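Local coordinates for protein type-iv like pilin ttha1219 (Thermus thermophilus, PDB 5G23) that probably serves as a type IV-like pilin, similar to type II secretion pseudopilins, in a pilus system linked to natural competence and DNA uptake, at residues B[173-184]-B[220-231]. Sequence-based numbering, arbitrary orientation.
Sequences VSALALYLLASV and RLRAEKLWIVQT
Leu176 and Val229, Leu178 and Trp227, Leu180 and Lys225, Ala182 and Ala223, and Val184 and Leu221 form five antiparallel hydrogen-bonded pairs that join strands 173-184 and 221-230, whose N-to-C directions lie 155° apart, the axes approaching to 4.6 Å. At one end Thr231 N continues the bonding to Ser174 O, and Thr231 OG1 donates to Val173 O (3.0 Å) from above the carbonyl plane. Leu178 CB sits over the indole, 3.6 Å from the centroid of the six-membered ring of Trp227, a CH-pi contact, while Leu180 CD1 approaches Trp227 CH2 at 3.6 Å. Trp227 CG lies between its backbone N and carbonyl carbon (chi1 71°), which swings the indole across to strand 173-184. On the other face, Tyr179 OH donates to the anti lone pair of Glu224 OE1 (2.7 Å), ring and carboxylate planes being 72° apart; Gly196 N and Thr198 OG1 also bind this carboxylate. Arg220, its chain bent, grips Ser183 OG side-on, with NE at 2.9 Å and NH2 at 3.2 Å, both nearly in the guanidinium plane. Glu143 binds the same hydroxyl and forms a salt bridge with Arg222, whose guanidinium lies against Ser183 CB. An alanine in place of Arg220 would strip Ser183 OG of both guanidinium bonds and is likely to leave that hydroxyl held less firmly beside Glu143. Helix 44-61 covers the face with Leu180, Trp227 and Val229 of this antiparallel pair, joined by a 35-residue connection, consistent with the helix-on-sheet fold of type IV pilins and pseudopilins.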
ATOM      1  N   VAL B 173      16.490  -0.163  17.987  1.00 24.08           N
ATOM      2  CA  VAL B 173      15.582   0.793  17.418  1.00 20.99           C
ATOM      3  C   VAL B 173      14.168   0.288  17.591  1.00 20.57           C
ATOM      4  O   VAL B 173      13.833  -0.775  17.157  1.00 21.25           O
ATOM      5  CB  VAL B 173      15.867   1.017  15.906  1.00 19.89           C
ATOM      6  CG1 VAL B 173      14.801   1.878  15.259  1.00 19.46           C
ATOM      7  CG2 VAL B 173      17.234   1.670  15.723  1.00 20.40           C
ATOM      8  N   SER B 174      13.349   1.034  18.263  1.00 20.00           N
ATOM      9  CA  SER B 174      12.007   0.563  18.576  1.00 20.42           C
ATOM     10  C   SER B 174      10.949   1.038  17.573  1.00 18.88           C
ATOM     11  O   SER B 174       9.866   0.459  17.537  1.00 18.79           O
ATOM     12  CB  SER B 174      11.666   0.872  20.026  1.00 22.23           C
ATOM     13  OG  SER B 174      11.457   2.206  20.226  1.00 24.57           O
ATOM     14  N   ALA B 175      11.221   2.135  16.871  1.00 17.00           N
ATOM     15  CA  ALA B 175      10.246   2.731  15.926  1.00 15.92           C
ATOM     16  C   ALA B 175      10.884   3.670  14.962  1.00 15.14           C
ATOM     17  O   ALA B 175      11.983   4.174  15.219  1.00 14.42           O
ATOM     18  CB  ALA B 175       9.120   3.407  16.664  1.00 16.44           C
ATOM     19  N   LEU B 176      10.204   3.929  13.851  1.00 14.93           N
ATOM     20  CA  LEU B 176      10.590   4.928  12.857  1.00 14.40           C
ATOM     21  C   LEU B 176       9.464   5.953  12.792  1.00 13.83           C
ATOM     22  O   LEU B 176       8.296   5.580  12.936  1.00 13.46           O
ATOM     23  CB  LEU B 176      10.779   4.341  11.481  1.00 14.40           C
ATOM     24  CG  LEU B 176      11.830   3.245  11.340  1.00 15.59           C
ATOM     25  CD1 LEU B 176      11.824   2.718   9.925  1.00 15.75           C
ATOM     26  CD2 LEU B 176      13.221   3.767  11.696  1.00 15.67           C
ATOM     27  N   ALA B 177       9.841   7.185  12.600  1.00 13.05           N
ATOM     28  CA  ALA B 177       8.909   8.230  12.258  1.00 13.65           C
ATOM     29  C   ALA B 177       9.179   8.676  10.840  1.00 14.23           C
ATOM     30  O   ALA B 177      10.316   9.010  10.477  1.00 14.72           O
ATOM     31  CB  ALA B 177       9.034   9.409  13.190  1.00 14.39           C
ATOM     32  N   LEU B 178       8.135   8.687  10.019  1.00 14.38           N
ATOM     33  CA  LEU B 178       8.213   9.099   8.643  1.00 14.70           C
ATOM     34  C   LEU B 178       7.329  10.327   8.395  1.00 14.76           C
ATOM     35  O   LEU B 178       6.245  10.439   8.989  1.00 13.55           O
ATOM     36  CB  LEU B 178       7.799   7.957   7.734  1.00 17.02           C
ATOM     37  CG  LEU B 178       8.785   6.803   7.855  1.00 18.18           C
ATOM     38  CD1 LEU B 178       8.174   5.801   8.786  1.00 21.19           C
ATOM     39  CD2 LEU B 178       9.018   6.176   6.530  1.00 21.62           C
ATOM     40  N   TYR B 179       7.850  11.256   7.594  1.00 14.20           N
ATOM     41  CA  TYR B 179       7.157  12.503   7.284  1.00 15.21           C
ATOM     42  C   TYR B 179       7.217  12.765   5.785  1.00 14.74           C
ATOM     43  O   TYR B 179       8.254  12.672   5.187  1.00 14.46           O
ATOM     44  CB  TYR B 179       7.798  13.680   8.042  1.00 15.15           C
ATOM     45  CG  TYR B 179       7.241  15.010   7.652  1.00 15.42           C
ATOM     46  CD1 TYR B 179       6.104  15.520   8.249  1.00 15.85           C
ATOM     47  CD2 TYR B 179       7.878  15.794   6.660  1.00 16.37           C
ATOM     48  CE1 TYR B 179       5.568  16.741   7.888  1.00 15.93           C
ATOM     49  CE2 TYR B 179       7.370  17.033   6.288  1.00 16.17           C
ATOM     50  CZ  TYR B 179       6.229  17.522   6.932  1.00 15.90           C
ATOM     51  OH  TYR B 179       5.717  18.674   6.547  1.00 16.20           O
ATOM     52  N   LEU B 180       6.045  13.123   5.211  1.00 14.11           N
ATOM     53  CA  LEU B 180       5.958  13.588   3.864  1.00 13.82           C
ATOM     54  C   LEU B 180       5.241  14.953   3.818  1.00 14.48           C
ATOM     55  O   LEU B 180       4.245  15.187   4.565  1.00 13.60           O
ATOM     56  CB  LEU B 180       5.156  12.593   3.023  1.00 14.06           C
ATOM     57  CG  LEU B 180       5.838  11.288   2.652  1.00 13.95           C
ATOM     58  CD1 LEU B 180       4.821  10.291   2.110  1.00 14.80           C
ATOM     59  CD2 LEU B 180       6.916  11.608   1.614  1.00 14.78           C
ATOM     60  N   LEU B 181       5.797  15.858   3.014  1.00 14.24           N
ATOM     61  CA  LEU B 181       5.135  17.107   2.617  1.00 13.89           C
ATOM     62  C   LEU B 181       5.012  17.065   1.109  1.00 13.79           C
ATOM     63  O   LEU B 181       5.980  16.802   0.406  1.00 13.82           O
ATOM     64  CB  LEU B 181       5.930  18.299   3.052  1.00 14.48           C
ATOM     65  CG  LEU B 181       5.428  19.640   2.634  1.00 15.47           C
ATOM     66  CD1 LEU B 181       4.147  20.015   3.316  1.00 16.39           C
ATOM     67  CD2 LEU B 181       6.492  20.713   2.919  1.00 16.34           C
ATOM     68  N   ALA B 182       3.819  17.348   0.606  1.00 13.84           N
ATOM     69  CA  ALA B 182       3.589  17.372  -0.818  1.00 14.09           C
ATOM     70  C   ALA B 182       2.735  18.574  -1.157  1.00 14.73           C
ATOM     71  O   ALA B 182       1.989  19.109  -0.331  1.00 14.74           O
ATOM     72  CB  ALA B 182       2.932  16.098  -1.324  1.00 14.38           C
ATOM     73  N   SER B 183       2.832  18.966  -2.419  1.00 14.94           N
ATOM     74  CA  SER B 183       2.010  20.062  -2.970  1.00 15.23           C
ATOM     75  C   SER B 183       1.456  19.728  -4.315  1.00 15.99           C
ATOM     76  O   SER B 183       2.024  18.951  -5.094  1.00 15.49           O
ATOM     77  CB  SER B 183       2.836  21.368  -3.076  1.00 15.40           C
ATOM     78  OG  SER B 183       3.831  21.303  -4.114  1.00 15.79           O
ATOM     79  N   VAL B 184       0.365  20.406  -4.614  1.00 16.97           N
ATOM     80  CA  VAL B 184      -0.279  20.328  -5.934  1.00 18.19           C
ATOM     81  C   VAL B 184      -0.921  21.664  -6.273  1.00 18.89           C
ATOM     82  O   VAL B 184      -1.331  22.423  -5.361  1.00 19.61           O
ATOM     83  CB  VAL B 184      -1.465  19.283  -5.973  1.00 18.59           C
ATOM     84  CG1 VAL B 184      -0.999  17.865  -5.919  1.00 18.69           C
ATOM     85  CG2 VAL B 184      -2.492  19.550  -4.910  1.00 18.97           C
ATOM     86  N   ARG B 220       0.298  27.083  -4.034  1.00 19.34           N
ATOM     87  CA  ARG B 220      -0.086  25.644  -4.180  1.00 18.59           C
ATOM     88  C   ARG B 220      -0.773  25.092  -2.941  1.00 18.39           C
ATOM     89  O   ARG B 220      -0.544  25.567  -1.806  1.00 17.34           O
ATOM     90  CB  ARG B 220       1.133  24.817  -4.527  1.00 18.60           C
ATOM     91  CG  ARG B 220       1.597  25.076  -5.947  1.00 19.72           C
ATOM     92  CD  ARG B 220       2.934  24.470  -6.213  1.00 19.88           C
ATOM     93  NE  ARG B 220       2.923  23.027  -6.247  1.00 19.85           N
ATOM     94  CZ  ARG B 220       2.875  22.259  -7.337  1.00 20.30           C
ATOM     95  NH1 ARG B 220       2.655  22.761  -8.508  1.00 21.80           N
ATOM     96  NH2 ARG B 220       2.974  20.954  -7.220  1.00 19.79           N
ATOM     97  N   LEU B 221      -1.621  24.093  -3.139  1.00 18.05           N
ATOM     98  CA  LEU B 221      -2.203  23.368  -2.007  1.00 18.85           C
ATOM     99  C   LEU B 221      -1.143  22.429  -1.431  1.00 17.52           C
ATOM    100  O   LEU B 221      -0.558  21.650  -2.179  1.00 15.85           O
ATOM    101  CB  LEU B 221      -3.397  22.544  -2.471  1.00 20.99           C
ATOM    102  CG  LEU B 221      -4.241  21.764  -1.475  1.00 23.84           C
ATOM    103  CD1 LEU B 221      -5.638  21.463  -1.986  1.00 26.17           C
ATOM    104  CD2 LEU B 221      -3.586  20.425  -1.282  1.00 26.17           C
ATOM    105  N   ARG B 222      -0.969  22.470  -0.123  1.00 16.64           N
ATOM    106  CA  ARG B 222      -0.016  21.618   0.579  1.00 16.92           C
ATOM    107  C   ARG B 222      -0.690  20.742   1.594  1.00 17.89           C
ATOM    108  O   ARG B 222      -1.693  21.148   2.204  1.00 17.38           O
ATOM    109  CB  ARG B 222       1.076  22.412   1.239  1.00 16.96           C
ATOM    110  CG  ARG B 222       2.132  22.833   0.261  1.00 17.19           C
ATOM    111  CD  ARG B 222       3.254  23.706   0.838  1.00 18.01           C
ATOM    112  NE  ARG B 222       4.170  23.875  -0.306  1.00 18.55           N
ATOM    113  CZ  ARG B 222       4.014  24.737  -1.319  1.00 19.19           C
ATOM    114  NH1 ARG B 222       3.172  25.766  -1.251  1.00 19.86           N
ATOM    115  NH2 ARG B 222       4.790  24.637  -2.390  1.00 18.97           N
ATOM    116  N   ALA B 223      -0.189  19.514   1.709  1.00 16.39           N
ATOM    117  CA  ALA B 223      -0.649  18.582   2.763  1.00 15.82           C
ATOM    118  C   ALA B 223       0.575  17.787   3.253  1.00 15.38           C
ATOM    119  O   ALA B 223       1.552  17.637   2.521  1.00 14.80           O
ATOM    120  CB  ALA B 223      -1.679  17.639   2.241  1.00 16.35           C
ATOM    121  N   GLU B 224       0.504  17.369   4.489  1.00 14.63           N
ATOM    122  CA  GLU B 224       1.612  16.627   5.111  1.00 14.37           C
ATOM    123  C   GLU B 224       1.113  15.469   5.922  1.00 14.28           C
ATOM    124  O   GLU B 224      -0.073  15.372   6.265  1.00 13.52           O
ATOM    125  CB  GLU B 224       2.445  17.563   5.993  1.00 15.42           C
ATOM    126  CG  GLU B 224       1.646  18.013   7.253  1.00 15.78           C
ATOM    127  CD  GLU B 224       2.335  19.034   8.111  1.00 17.64           C
ATOM    128  OE1 GLU B 224       3.504  19.440   7.827  1.00 18.38           O
ATOM    129  OE2 GLU B 224       1.652  19.507   9.070  1.00 17.69           O
ATOM    130  N   LYS B 225       2.008  14.524   6.211  1.00 13.99           N
ATOM    131  CA  LYS B 225       1.638  13.437   6.992  1.00 14.72           C
ATOM    132  C   LYS B 225       2.856  12.958   7.787  1.00 14.57           C
ATOM    133  O   LYS B 225       3.917  12.793   7.238  1.00 14.23           O
ATOM    134  CB  LYS B 225       1.070  12.295   6.177  1.00 15.59           C
ATOM    135  CG  LYS B 225       0.327  11.304   7.084  1.00 16.85           C
ATOM    136  CD  LYS B 225      -0.265  10.201   6.270  1.00 19.31           C
ATOM    137  CE  LYS B 225      -0.947   9.175   7.153  1.00 20.19           C
ATOM    138  NZ  LYS B 225      -2.216   9.739   7.678  1.00 21.52           N
ATOM    139  N   LEU B 226       2.640  12.785   9.080  1.00 13.71           N
ATOM    140  CA  LEU B 226       3.601  12.122   9.983  1.00 13.70           C
ATOM    141  C   LEU B 226       2.999  10.804  10.445  1.00 13.90           C
ATOM    142  O   LEU B 226       1.869  10.776  10.932  1.00 14.31           O
ATOM    143  CB  LEU B 226       3.894  12.978  11.199  1.00 14.21           C
ATOM    144  CG  LEU B 226       4.808  12.412  12.291  1.00 15.56           C
ATOM    145  CD1 LEU B 226       6.222  12.321  11.794  1.00 16.00           C
ATOM    146  CD2 LEU B 226       4.747  13.249  13.535  1.00 17.04           C
ATOM    147  N   TRP B 227       3.777   9.705  10.363  1.00 13.08           N
ATOM    148  CA  TRP B 227       3.314   8.451  10.889  1.00 14.09           C
ATOM    149  C   TRP B 227       4.463   7.677  11.553  1.00 13.91           C
ATOM    150  O   TRP B 227       5.609   7.848  11.149  1.00 12.70           O
ATOM    151  CB  TRP B 227       2.536   7.671   9.831  1.00 14.56           C
ATOM    152  CG  TRP B 227       3.314   7.087   8.684  1.00 15.00           C
ATOM    153  CD1 TRP B 227       3.506   5.805   8.505  1.00 16.62           C
ATOM    154  CD2 TRP B 227       3.856   7.739   7.549  1.00 14.65           C
ATOM    155  NE1 TRP B 227       4.201   5.565   7.375  1.00 16.82           N
ATOM    156  CE2 TRP B 227       4.429   6.758   6.754  1.00 15.88           C
ATOM    157  CE3 TRP B 227       3.992   9.081   7.155  1.00 14.99           C
ATOM    158  CZ2 TRP B 227       5.091   7.042   5.569  1.00 15.62           C
ATOM    159  CZ3 TRP B 227       4.579   9.379   5.933  1.00 14.83           C
ATOM    160  CH2 TRP B 227       5.155   8.360   5.148  1.00 15.26           C
ATOM    161  N   ILE B 228       4.110   6.879  12.543  1.00 13.95           N
ATOM    162  CA  ILE B 228       5.042   6.138  13.330  1.00 14.47           C
ATOM    163  C   ILE B 228       4.863   4.680  13.021  1.00 15.93           C
ATOM    164  O   ILE B 228       3.747   4.181  12.977  1.00 16.73           O
ATOM    165  CB  ILE B 228       4.772   6.306  14.822  1.00 15.57           C
ATOM    166  CG1 ILE B 228       4.702   7.766  15.187  1.00 15.54           C
ATOM    167  CG2 ILE B 228       5.856   5.541  15.577  1.00 16.55           C
ATOM    168  CD1 ILE B 228       5.921   8.599  14.774  1.00 15.57           C
ATOM    169  N   VAL B 229       5.962   4.014  12.731  1.00 16.43           N
ATOM    170  CA  VAL B 229       6.003   2.583  12.415  1.00 17.42           C
ATOM    171  C   VAL B 229       6.811   1.859  13.454  1.00 19.34           C
ATOM    172  O   VAL B 229       7.997   2.173  13.635  1.00 18.25           O
ATOM    173  CB  VAL B 229       6.659   2.349  11.058  1.00 17.92           C
ATOM    174  CG1 VAL B 229       6.570   0.876  10.727  1.00 19.85           C
ATOM    175  CG2 VAL B 229       5.932   3.115   9.961  1.00 17.91           C
ATOM    176  N   GLN B 230       6.193   0.915  14.193  1.00 20.40           N
ATOM    177  CA  GLN B 230       6.927   0.167  15.193  1.00 22.41           C
ATOM    178  C   GLN B 230       7.868  -0.784  14.442  1.00 21.70           C
ATOM    179  O   GLN B 230       7.534  -1.270  13.345  1.00 21.61           O
ATOM    180  CB  GLN B 230       5.974  -0.575  16.147  1.00 25.46           C
ATOM    181  CG  GLN B 230       5.006   0.300  16.850  1.00 26.52           C
ATOM    182  CD  GLN B 230       5.647   1.304  17.765  1.00 28.84           C
ATOM    183  OE1 GLN B 230       5.336   2.478  17.653  1.00 30.52           O
ATOM    184  NE2 GLN B 230       6.568   0.895  18.620  1.00 29.91           N
ATOM    185  N   THR B 231       9.037  -1.063  15.039  1.00 20.59           N
ATOM    186  CA  THR B 231       9.992  -1.936  14.447  1.00 20.71           C
ATOM    187  C   THR B 231      10.427  -2.999  15.463  1.00 22.81           C
ATOM    188  O   THR B 231      11.581  -3.054  15.887  1.00 22.97           O
ATOM    189  CB  THR B 231      11.201  -1.153  13.916  1.00 20.32           C
ATOM    190  OG1 THR B 231      11.768  -0.388  14.973  1.00 18.94           O
ATOM    191  CG2 THR B 231      10.827  -0.210  12.758  1.00 19.88           C
TER
HETATM  192  O   HOH W   1       8.716   2.348  20.188  1.00 40.08           O